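Aromatic-L-amino-acid decarboxylase (Catharanthus roseus, PDB 6EEW) catalyses the pyridoxal phosphate-dependent decarboxylation of L-tryptophan to tryptamine and of 5-hydroxy-L-tryptophan to serotonin, working as a homodimer. Local coordinates at residues Y456-I461 with M467-V472; N96-F101 with R483-L488; K402-W407 with V425-K430. All coordinates share one frame; numbering follows the deposited sequence. Where two conformers were deposited one is given.

Contact 1: Y456-I461 with M467-V472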
loop_
_atom_site.group_PDB
_atom_site.type_symbol
_atom_site.label_atom_id
_atom_site.label_comp_id
_atom_site.label_asym_id
_atom_site.label_seq_id
_atom_site.Cartn_x
_atom_site.Cartn_y
_atom_site.Cartn_z
ATOM N N TYR A 456 10.546 -19.785 16.954
ATOM C CA TYR A 456 9.274 -19.864 16.249
ATOM C C TYR A 456 9.523 -20.461 14.875
ATOM O O TYR A 456 10.268 -19.884 14.073
ATOM C CB TYR A 456 8.617 -18.487 16.118
ATOM C CG TYR A 456 7.242 -18.520 15.483
ATOM C CD1 TYR A 456 6.422 -19.640 15.598
ATOM C CD2 TYR A 456 6.760 -17.430 14.767
ATOM C CE1 TYR A 456 5.152 -19.673 15.014
ATOM C CE2 TYR A 456 5.496 -17.454 14.178
ATOM C CZ TYR A 456 4.697 -18.578 14.306
ATOM O OH TYR A 456 3.442 -18.606 13.731
ATOM N N MET A 457 8.861 -21.578 14.592
ATOM C CA MET A 457 8.884 -22.205 13.281
ATOM C C MET A 457 7.458 -22.558 12.913
ATOM O O MET A 457 6.657 -22.919 13.783
ATOM C CB MET A 457 9.748 -23.478 13.237
ATOM C CG MET A 457 11.194 -23.276 13.618
ATOM S SD MET A 457 12.050 -24.821 14.011
ATOM C CE MET A 457 11.566 -25.885 12.659
ATOM N N THR A 458 7.140 -22.422 11.632
ATOM C CA THR A 458 5.893 -22.941 11.098
ATOM C C THR A 458 6.133 -24.258 10.367
ATOM O O THR A 458 7.266 -24.707 10.165
ATOM C CB THR A 458 5.209 -21.931 10.172
ATOM O OG1 THR A 458 6.131 -21.474 9.177
ATOM C CG2 THR A 458 4.667 -20.754 10.971
ATOM N N HIS A 459 5.028 -24.883 9.999
ATOM C CA HIS A 459 4.978 -26.170 9.337
ATOM C C HIS A 459 4.429 -25.964 7.937
ATOM O O HIS A 459 4.084 -24.848 7.539
ATOM C CB HIS A 459 4.097 -27.141 10.129
ATOM C CG HIS A 459 2.630 -26.882 9.971
ATOM N ND1 HIS A 459 1.856 -27.529 9.032
ATOM C CD2 HIS A 459 1.801 -26.026 10.611
ATOM C CE1 HIS A 459 0.612 -27.096 9.112
ATOM N NE2 HIS A 459 0.552 -26.182 10.061
ATOM N N THR A 460 4.394 -27.046 7.171
ATOM C CA THR A 460 3.632 -27.047 5.936
ATOM C C THR A 460 3.224 -28.473 5.613
ATOM O O THR A 460 3.778 -29.439 6.146
ATOM C CB THR A 460 4.409 -26.433 4.775
ATOM O OG1 THR A 460 3.536 -26.295 3.642
ATOM C CG2 THR A 460 5.610 -27.306 4.415
ATOM N N ILE A 461 2.190 -28.581 4.788
ATOM C CA ILE A 461 1.754 -29.839 4.199
ATOM C C ILE A 461 1.939 -29.704 2.703
ATOM O O ILE A 461 1.338 -28.819 2.078
ATOM C CB ILE A 461 0.294 -30.177 4.533
ATOM C CG1 ILE A 461 0.085 -30.257 6.045
ATOM C CG2 ILE A 461 -0.096 -31.496 3.861
ATOM C CD1 ILE A 461 0.727 -31.467 6.656
ATOM N N MET A 467 5.600 -31.409 7.223
ATOM C CA MET A 467 7.008 -31.121 7.438
ATOM C C MET A 467 7.168 -29.820 8.213
ATOM O O MET A 467 6.295 -28.944 8.183
ATOM C CB MET A 467 7.740 -31.048 6.095
ATOM C CG MET A 467 7.384 -29.844 5.253
ATOM S SD MET A 467 7.710 -30.158 3.509
ATOM C CE MET A 467 6.420 -31.353 3.154
ATOM N N LEU A 468 8.267 -29.734 8.957
ATOM C CA LEU A 468 8.704 -28.510 9.609
ATOM C C LEU A 468 9.549 -27.698 8.636
ATOM O O LEU A 468 10.186 -28.250 7.735
ATOM C CB LEU A 468 9.520 -28.837 10.861
ATOM C CG LEU A 468 8.809 -29.431 12.084
ATOM C CD1 LEU A 468 8.140 -30.765 11.796
ATOM C CD2 LEU A 468 9.819 -29.585 13.210
ATOM N N ARG A 469 9.555 -26.380 8.825
ATOM C CA ARG A 469 10.350 -25.473 8.010
ATOM C C ARG A 469 11.280 -24.665 8.897
ATOM O O ARG A 469 10.897 -24.230 9.989
ATOM C CB ARG A 469 9.484 -24.517 7.182
ATOM C CG ARG A 469 8.532 -25.158 6.171
ATOM C CD ARG A 469 7.356 -24.224 5.827
ATOM N NE ARG A 469 7.728 -23.082 4.984
ATOM C CZ ARG A 469 8.159 -21.906 5.452
ATOM N NH1 ARG A 469 8.284 -21.708 6.756
ATOM N NH2 ARG A 469 8.471 -20.924 4.620
ATOM N N LEU A 470 12.498 -24.448 8.412
ATOM C CA LEU A 470 13.433 -23.513 9.022
ATOM C C LEU A 470 13.747 -22.446 7.981
ATOM O O LEU A 470 14.465 -22.707 7.010
ATOM C CB LEU A 470 14.699 -24.215 9.497
ATOM C CG LEU A 470 15.521 -23.329 10.430
ATOM C CD1 LEU A 470 14.871 -23.279 11.832
ATOM C CD2 LEU A 470 16.993 -23.781 10.478
ATOM N N ALA A 471 13.187 -21.258 8.178
ATOM C CA ALA A 471 13.346 -20.143 7.249
ATOM C C ALA A 471 14.411 -19.224 7.837
ATOM O O ALA A 471 14.128 -18.346 8.656
ATOM C CB ALA A 471 12.016 -19.431 7.024
ATOM N N VAL A 472 15.651 -19.460 7.439
ATOM C CA VAL A 472 16.774 -18.691 7.955
ATOM C C VAL A 472 16.849 -17.360 7.224
ATOM O O VAL A 472 16.548 -17.273 6.030
ATOM C CB VAL A 472 18.080 -19.488 7.820
ATOM C CG1 VAL A 472 19.234 -18.676 8.351
ATOM C CG2 VAL A 472 17.962 -20.809 8.564
#

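Contact 2: N96-F101 with R483-L488. With TRP (tryptophan), chain E.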
loop_
_atom_site.group_PDB
_atom_site.type_symbol
_atom_site.label_atom_id
_atom_site.label_comp_id
_atom_site.label_asym_id
_atom_site.label_seq_id
_atom_site.Cartn_x
_atom_site.Cartn_y
_atom_site.Cartn_z
ATOM N N ASN A 96 15.604 -15.552 16.715
ATOM C CA ASN A 96 15.088 -16.908 16.816
ATOM C C ASN A 96 13.749 -17.069 16.115
ATOM O O ASN A 96 13.046 -18.058 16.340
ATOM C CB ASN A 96 14.996 -17.317 18.282
ATOM C CG ASN A 96 16.362 -17.370 18.951
ATOM O OD1 ASN A 96 17.327 -17.896 18.384
ATOM N ND2 ASN A 96 16.454 -16.809 20.152
ATOM N N PHE A 97 13.393 -16.123 15.256
ATOM C CA PHE A 97 12.204 -16.225 14.420
ATOM C C PHE A 97 12.580 -16.882 13.100
ATOM O O PHE A 97 13.329 -16.299 12.313
ATOM C CB PHE A 97 11.601 -14.840 14.181
ATOM C CG PHE A 97 10.413 -14.840 13.258
ATOM C CD1 PHE A 97 10.589 -14.856 11.880
ATOM C CD2 PHE A 97 9.132 -14.809 13.753
ATOM C CE1 PHE A 97 9.502 -14.847 11.028
ATOM C CE2 PHE A 97 8.053 -14.807 12.902
ATOM C CZ PHE A 97 8.240 -14.831 11.542
ATOM N N TYR A 98 12.013 -18.067 12.835
ATOM C CA TYR A 98 12.300 -18.820 11.614
ATOM C C TYR A 98 11.026 -19.195 10.868
ATOM O O TYR A 98 11.037 -20.136 10.066
ATOM C CB TYR A 98 13.093 -20.100 11.913
ATOM C CG TYR A 98 14.327 -19.878 12.748
ATOM C CD1 TYR A 98 15.504 -19.425 12.177
ATOM C CD2 TYR A 98 14.316 -20.130 14.108
ATOM C CE1 TYR A 98 16.631 -19.208 12.947
ATOM C CE2 TYR A 98 15.438 -19.921 14.881
ATOM C CZ TYR A 98 16.591 -19.464 14.297
ATOM O OH TYR A 98 17.709 -19.257 15.067
ATOM N N ALA A 99 9.930 -18.490 11.125
ATOM C CA ALA A 99 8.635 -18.810 10.548
ATOM C C ALA A 99 8.470 -18.181 9.166
ATOM O O ALA A 99 9.203 -17.272 8.770
ATOM C CB ALA A 99 7.525 -18.328 11.477
ATOM N N PHE A 100 7.508 -18.708 8.417
ATOM C CA PHE A 100 7.151 -18.166 7.113
ATOM C C PHE A 100 8.385 -17.851 6.280
ATOM O O PHE A 100 9.142 -18.756 5.905
ATOM C CB PHE A 100 6.278 -16.926 7.300
ATOM C CG PHE A 100 5.140 -17.134 8.268
ATOM C CD1 PHE A 100 4.002 -17.834 7.888
ATOM C CD2 PHE A 100 5.213 -16.640 9.563
ATOM C CE1 PHE A 100 2.938 -18.040 8.791
ATOM C CE2 PHE A 100 4.163 -16.840 10.466
ATOM C CZ PHE A 100 3.025 -17.538 10.075
ATOM N N PHE A 101 8.558 -16.580 5.940
ATOM C CA PHE A 101 9.771 -16.027 5.371
ATOM C C PHE A 101 10.171 -14.839 6.225
ATOM O O PHE A 101 9.318 -14.024 6.576
ATOM C CB PHE A 101 9.590 -15.546 3.925
ATOM C CG PHE A 101 9.577 -16.642 2.901
ATOM C CD1 PHE A 101 10.429 -17.724 3.016
ATOM C CD2 PHE A 101 8.728 -16.571 1.807
ATOM C CE1 PHE A 101 10.424 -18.722 2.073
ATOM C CE2 PHE A 101 8.716 -17.569 0.864
ATOM C CZ PHE A 101 9.571 -18.649 0.997
ATOM N N ARG A 483 22.887 -22.921 15.556
ATOM C CA ARG A 483 23.432 -24.024 16.343
ATOM C C ARG A 483 22.545 -24.334 17.542
ATOM O O ARG A 483 22.241 -25.500 17.823
ATOM C CB ARG A 483 24.856 -23.702 16.798
ATOM C CG ARG A 483 25.860 -23.616 15.668
ATOM C CD ARG A 483 27.213 -23.142 16.151
ATOM N NE ARG A 483 28.171 -23.060 15.053
ATOM C CZ ARG A 483 28.694 -24.121 14.445
ATOM N NH1 ARG A 483 28.341 -25.344 14.821
ATOM N NH2 ARG A 483 29.568 -23.960 13.461
ATOM N N ARG A 484 22.114 -23.297 18.265
ATOM C CA ARG A 484 21.304 -23.525 19.456
ATOM C C ARG A 484 19.904 -24.014 19.107
ATOM O O ARG A 484 19.336 -24.829 19.842
ATOM C CB ARG A 484 21.220 -22.261 20.306
ATOM C CG ARG A 484 22.558 -21.762 20.828
ATOM C CD ARG A 484 22.325 -20.754 21.943
ATOM N NE ARG A 484 21.457 -19.655 21.528
ATOM C CZ ARG A 484 21.058 -18.674 22.331
ATOM N NH1 ARG A 484 21.453 -18.652 23.598
ATOM N NH2 ARG A 484 20.262 -17.716 21.870
ATOM N N VAL A 485 19.334 -23.550 17.995
ATOM C CA VAL A 485 18.046 -24.089 17.568
ATOM C C VAL A 485 18.167 -25.577 17.289
ATOM O O VAL A 485 17.312 -26.375 17.686
ATOM C CB VAL A 485 17.518 -23.343 16.332
ATOM C CG1 VAL A 485 16.348 -24.115 15.745
ATOM C CG2 VAL A 485 17.070 -21.946 16.706
ATOM N N TRP A 486 19.219 -25.972 16.577
ATOM C CA TRP A 486 19.406 -27.392 16.290
ATOM C C TRP A 486 19.610 -28.193 17.573
ATOM O O TRP A 486 19.047 -29.287 17.733
ATOM C CB TRP A 486 20.575 -27.576 15.327
ATOM C CG TRP A 486 20.904 -28.993 15.074
ATOM C CD1 TRP A 486 22.114 -29.603 15.245
ATOM C CD2 TRP A 486 19.996 -30.013 14.649
ATOM N NE1 TRP A 486 22.025 -30.931 14.914
ATOM C CE2 TRP A 486 20.733 -31.212 14.550
ATOM C CE3 TRP A 486 18.635 -30.025 14.325
ATOM C CZ2 TRP A 486 20.157 -32.411 14.144
ATOM C CZ3 TRP A 486 18.063 -31.216 13.920
ATOM C CH2 TRP A 486 18.823 -32.396 13.839
ATOM N N ASP A 487 20.397 -27.660 18.508
ATOM C CA ASP A 487 20.550 -28.327 19.799
ATOM C C ASP A 487 19.199 -28.507 20.482
ATOM O O ASP A 487 18.886 -29.588 20.998
ATOM C CB ASP A 487 21.496 -27.525 20.696
ATOM C CG ASP A 487 22.935 -27.591 20.232
ATOM O OD1 ASP A 487 23.312 -28.601 19.607
ATOM O OD2 ASP A 487 23.685 -26.617 20.473
ATOM N N LEU A 488 18.375 -27.456 20.482
ATOM C CA LEU A 488 17.065 -27.530 21.119
ATOM C C LEU A 488 16.182 -28.562 20.436
ATOM O O LEU A 488 15.458 -29.315 21.099
ATOM C CB LEU A 488 16.391 -26.159 21.084
ATOM C CG LEU A 488 14.982 -26.063 21.683
ATOM C CD1 LEU A 488 15.000 -26.330 23.176
ATOM C CD2 LEU A 488 14.287 -24.740 21.349
HETATM N N TRP E . 5.059 -16.567 2.659
HETATM C CA TRP E . 4.596 -16.811 4.016
HETATM C C TRP E . 3.126 -17.226 4.048
HETATM O O TRP E . 2.255 -16.442 4.430
HETATM C CB TRP E . 4.826 -15.567 4.877
HETATM C CG TRP E . 4.455 -14.247 4.234
HETATM C CD1 TRP E . 3.361 -13.982 3.464
HETATM C CD2 TRP E . 5.198 -13.015 4.312
HETATM N NE1 TRP E . 3.377 -12.664 3.056
HETATM C CE2 TRP E . 4.492 -12.052 3.566
HETATM C CE3 TRP E . 6.390 -12.638 4.941
HETATM C CZ2 TRP E . 4.935 -10.741 3.432
HETATM C CZ3 TRP E . 6.830 -11.336 4.807
HETATM C CH2 TRP E . 6.105 -10.403 4.060
HETATM O OXT TRP E . 2.778 -18.363 3.706
#

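Contact 3: K402-W407 with V425-K430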
loop_
_atom_site.group_PDB
_atom_site.type_symbol
_atom_site.label_atom_id
_atom_site.label_comp_id
_atom_site.label_asym_id
_atom_site.label_seq_id
_atom_site.Cartn_x
_atom_site.Cartn_y
_atom_site.Cartn_z
ATOM N N LYS A 402 22.415 -24.154 4.567
ATOM C CA LYS A 402 23.122 -25.354 4.121
ATOM C C LYS A 402 23.746 -26.079 5.303
ATOM O O LYS A 402 23.687 -27.313 5.401
ATOM C CB LYS A 402 24.184 -24.965 3.093
ATOM C CG LYS A 402 24.776 -26.104 2.279
ATOM C CD LYS A 402 25.719 -25.541 1.219
ATOM C CE LYS A 402 26.302 -26.628 0.318
ATOM N NZ LYS A 402 27.174 -27.559 1.068
ATOM N N MET A 403 24.368 -25.321 6.204
ATOM C CA MET A 403 24.917 -25.884 7.431
ATOM C C MET A 403 23.838 -26.600 8.242
ATOM O O MET A 403 24.052 -27.717 8.737
ATOM C CB MET A 403 25.570 -24.755 8.230
ATOM C CG MET A 403 26.312 -25.137 9.484
ATOM S SD MET A 403 27.079 -23.661 10.202
ATOM C CE MET A 403 25.634 -22.696 10.653
ATOM N N PHE A 404 22.668 -25.959 8.410
ATOM C CA PHE A 404 21.594 -26.604 9.169
ATOM C C PHE A 404 21.117 -27.885 8.492
ATOM O O PHE A 404 20.834 -28.888 9.163
ATOM C CB PHE A 404 20.407 -25.661 9.367
ATOM C CG PHE A 404 19.266 -26.311 10.096
ATOM C CD1 PHE A 404 19.220 -26.296 11.481
ATOM C CD2 PHE A 404 18.268 -26.988 9.399
ATOM C CE1 PHE A 404 18.194 -26.918 12.159
ATOM C CE2 PHE A 404 17.237 -27.614 10.071
ATOM C CZ PHE A 404 17.194 -27.576 11.454
ATOM N N GLU A 405 21.004 -27.864 7.162
ATOM C CA GLU A 405 20.622 -29.071 6.436
ATOM C C GLU A 405 21.627 -30.186 6.680
ATOM O O GLU A 405 21.248 -31.340 6.919
ATOM C CB GLU A 405 20.536 -28.777 4.940
ATOM C CG GLU A 405 20.330 -30.021 4.098
ATOM C CD GLU A 405 20.537 -29.763 2.622
ATOM O OE1 GLU A 405 21.023 -28.665 2.269
ATOM O OE2 GLU A 405 20.215 -30.659 1.816
ATOM N N GLU A 406 22.917 -29.850 6.639
ATOM C CA GLU A 406 23.957 -30.850 6.868
ATOM C C GLU A 406 23.827 -31.455 8.258
ATOM O O GLU A 406 23.907 -32.677 8.423
ATOM C CB GLU A 406 25.323 -30.200 6.682
ATOM C CG GLU A 406 25.518 -29.628 5.292
ATOM C CD GLU A 406 26.803 -28.834 5.165
ATOM O OE1 GLU A 406 27.672 -28.955 6.053
ATOM O OE2 GLU A 406 26.943 -28.084 4.174
ATOM N N TRP A 407 23.578 -30.614 9.266
ATOM C CA TRP A 407 23.313 -31.130 10.608
ATOM C C TRP A 407 22.146 -32.115 10.597
ATOM O O TRP A 407 22.240 -33.217 11.151
ATOM C CB TRP A 407 23.013 -29.978 11.573
ATOM C CG TRP A 407 24.158 -29.057 11.799
ATOM C CD1 TRP A 407 25.480 -29.336 11.642
ATOM C CD2 TRP A 407 24.079 -27.691 12.212
ATOM N NE1 TRP A 407 26.236 -28.228 11.940
ATOM C CE2 TRP A 407 25.398 -27.204 12.286
ATOM C CE3 TRP A 407 23.021 -26.829 12.523
ATOM C CZ2 TRP A 407 25.692 -25.895 12.664
ATOM C CZ3 TRP A 407 23.311 -25.529 12.897
ATOM C CH2 TRP A 407 24.636 -25.072 12.963
ATOM N N VAL A 425 14.756 -24.620 4.879
ATOM C CA VAL A 425 15.028 -26.050 5.025
ATOM C C VAL A 425 13.743 -26.743 5.467
ATOM O O VAL A 425 13.200 -26.432 6.533
ATOM C CB VAL A 425 16.162 -26.305 6.035
ATOM C CG1 VAL A 425 16.495 -27.796 6.145
ATOM C CG2 VAL A 425 17.377 -25.497 5.686
ATOM N N CYS A 426 13.269 -27.692 4.666
ATOM C CA CYS A 426 12.081 -28.473 4.983
ATOM C C CYS A 426 12.501 -29.857 5.460
ATOM O O CYS A 426 13.187 -30.582 4.733
ATOM C CB CYS A 426 11.163 -28.578 3.766
ATOM S SG CYS A 426 10.557 -26.977 3.150
ATOM N N PHE A 427 12.098 -30.224 6.677
ATOM C CA PHE A 427 12.579 -31.468 7.271
ATOM C C PHE A 427 11.482 -32.106 8.116
ATOM O O PHE A 427 10.427 -31.515 8.361
ATOM C CB PHE A 427 13.838 -31.235 8.105
ATOM C CG PHE A 427 13.626 -30.360 9.308
ATOM C CD1 PHE A 427 13.431 -28.997 9.166
ATOM C CD2 PHE A 427 13.619 -30.906 10.585
ATOM C CE1 PHE A 427 13.239 -28.193 10.274
ATOM C CE2 PHE A 427 13.427 -30.109 11.697
ATOM C CZ PHE A 427 13.234 -28.750 11.544
ATOM N N ARG A 428 11.735 -33.337 8.556
ATOM C CA ARG A 428 10.756 -34.021 9.398
ATOM C C ARG A 428 11.435 -35.182 10.113
ATOM O O ARG A 428 12.544 -35.586 9.770
ATOM C CB ARG A 428 9.570 -34.508 8.553
ATOM C CG ARG A 428 9.856 -35.804 7.797
ATOM C CD ARG A 428 8.864 -36.071 6.661
ATOM N NE ARG A 428 7.720 -36.908 7.006
ATOM C CZ ARG A 428 7.451 -38.072 6.420
ATOM N NH1 ARG A 428 8.257 -38.545 5.477
ATOM N NH2 ARG A 428 6.384 -38.770 6.780
ATOM N N LEU A 429 10.760 -35.701 11.131
ATOM C CA LEU A 429 11.158 -36.962 11.738
ATOM C C LEU A 429 10.672 -38.113 10.868
ATOM O O LEU A 429 9.511 -38.128 10.447
ATOM C CB LEU A 429 10.588 -37.085 13.149
ATOM C CG LEU A 429 11.360 -36.391 14.270
ATOM C CD1 LEU A 429 10.501 -36.302 15.524
ATOM C CD2 LEU A 429 12.661 -37.138 14.568
ATOM N N LYS A 430 11.556 -39.071 10.589
ATOM C CA LYS A 430 11.145 -40.200 9.773
ATOM C C LYS A 430 10.002 -40.954 10.452
ATOM O O LYS A 430 9.915 -40.999 11.683
ATOM C CB LYS A 430 12.310 -41.156 9.526
ATOM C CG LYS A 430 13.357 -40.657 8.549
ATOM C CD LYS A 430 14.408 -41.740 8.328
ATOM C CE LYS A 430 15.404 -41.355 7.253
ATOM N NZ LYS A 430 16.495 -42.357 7.158
#

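Contact 1: Y456-I461 with M467-V472
Arg469 and Thr458 sit side by side on one face of an antiparallel beta hairpin, their side chains pointing the same way, while their backbones are joined by Arg469 N to Thr458 O at 3.1 Å. Traced outward, the arginine touches the facing segment from CB to NH1. CB rests 3.7 Å from Thr458 O, CG packs on Thr460 CG2, and CD lies 3.7 Å from His459 O. The chain then bends (chi3 73°), and NH1 comes to 3.2 Å from Thr458 OG1, itself hydrogen-bonded to Phe100 N, while NE bonds to Ser263 O and NH2 to the carbonyls of Phe100 and Thr262. A long aliphatic stem with a polar head suits this passage from the hairpin to the loops. Further along, Thr460 N bonds to Met467 O and Met467 N to Thr460 O, each at 2.9 Å and fairly straight (159° and 162°). Their side chains lie alongside, Thr460 CG2 unusually tight against Met467 CG at 3.2 Å. Flexible Met457 lays CE 4.0 Å from Leu468 CB and SD 3.9 Å from Leu470 CD1. The chemistry thus divides into an apolar patch of Met457, Leu468 and Leu470 and a buried guanidinium whose charge the surrounding carbonyls probably stabilise, close to the tryptophan site.

Contact 2: N96-F101 with R483-L488
Tyr98 and Val485 meet from opposite directions and form the denser, buried part of this contact, where a loop of the substrate pocket reaches helix 479-496. The CG2 methyl of Val485 lies against the phenol end of the ring, near CE2, CZ and OH, approaching it obliquely; the modelled separation is too short to be taken literally and is doubtful. Tyr98 CG is turned beside its backbone N (chi1 -52°), and the ring extends from the loop to the helix. A flat aromatic can bridge such a gap, and valine offers it a compact apolar methyl. The nearest CA atoms of the two segments, those of Asn96 and Val485, are 7.8 Å apart.

The other side is looser. Asn96 OD1 is 4.4 Å from Val485 CG2, and Asn96 ND2 stays 4.3 Å from Arg484 NH2, a distance of mere proximity. On this exposed side the Arg484 guanidinium is salt-bridged to Glu46, and Asn96 merely lies near it.

Beyond Tyr98 the loop turns to the ligand: Phe100 CB packs on CB of the bound tryptophan, and Phe101 O lies 3.6 Å from the CE3 atom of that tryptophan. The Phe100 ring also meets Phe124 of the second subunit edge-to-face. Tyr98 touches both His481 of helix 479-496 and Leu470 of strand 465-471, with backbone hydrogen bonds to Tyr456 and Ala471 tying the loop to strand 465-471 and to the residues leading into strand 459-462.

Contact 3: K402-W407 with V425-K430
Phe404 of helix 375-409 packs on Val425 and Phe427 of strand 424-429, a helix-on-sheet layer in the small alpha/beta domain that follows the large pyridoxal phosphate-binding domain in group II decarboxylases. The short axes run nearly parallel, 16° apart, at a closest distance of 9.3 Å. At the start of the helical segment, Lys402 points away from the sheet and its NZ forms a salt bridge with Glu406 OE2, one turn on, at 3.2 Å; charged residues suit this exposed side.

Two residues on, Phe404 faces the strand. With CG anti to the backbone N (chi1 178°), its ring extends to the sheet, and Val425 CG1 meets it in plane at the edge, 3.8 Å from Phe404 CD2. A beta-branched valine suits the strand and offers a methyl to this rim. Glu405 adds only its aliphatic part, CB being 4.3 Å from Val425 CG1, whereas its carboxylate pairs with Arg409 and Arg420.

Phe427, two residues after Val425, projects on the same side of the strand and makes a T-shaped pair with Phe404: centroids are 5.5 Å apart, planes at 66°. In that pair Phe404 CE2 lies over one face of the Phe427 ring, towards its rim, 4.0 Å from Phe427 CE1.

Overall arrangement
The three contacts share one side of the chain and form a continuous body next to the tryptophan pocket. Contact 1 and contact 3, with centres about 11 Å apart, are joined through the antiparallel sheet: Leu470 N bonds to Val425 O at 2.8 Å and Leu468 N to Phe427 O at 2.9 Å. The centres of contacts 1 and 2 are about 9 Å apart, and their junction is made by Arg469 NH2 with Phe100 O (2.6 Å) and Tyr98 N with Tyr456 O (2.8 Å). Contacts 2 and 3 meet through Trp486 CE3 and Phe404 CE1, 3.8 Å apart. Segment 96-101 of contact 2 carries the pocket residues Phe100 and Phe101; the Arg469 side chain is about 6 Å from the bound tryptophan, consistent with a second-shell place.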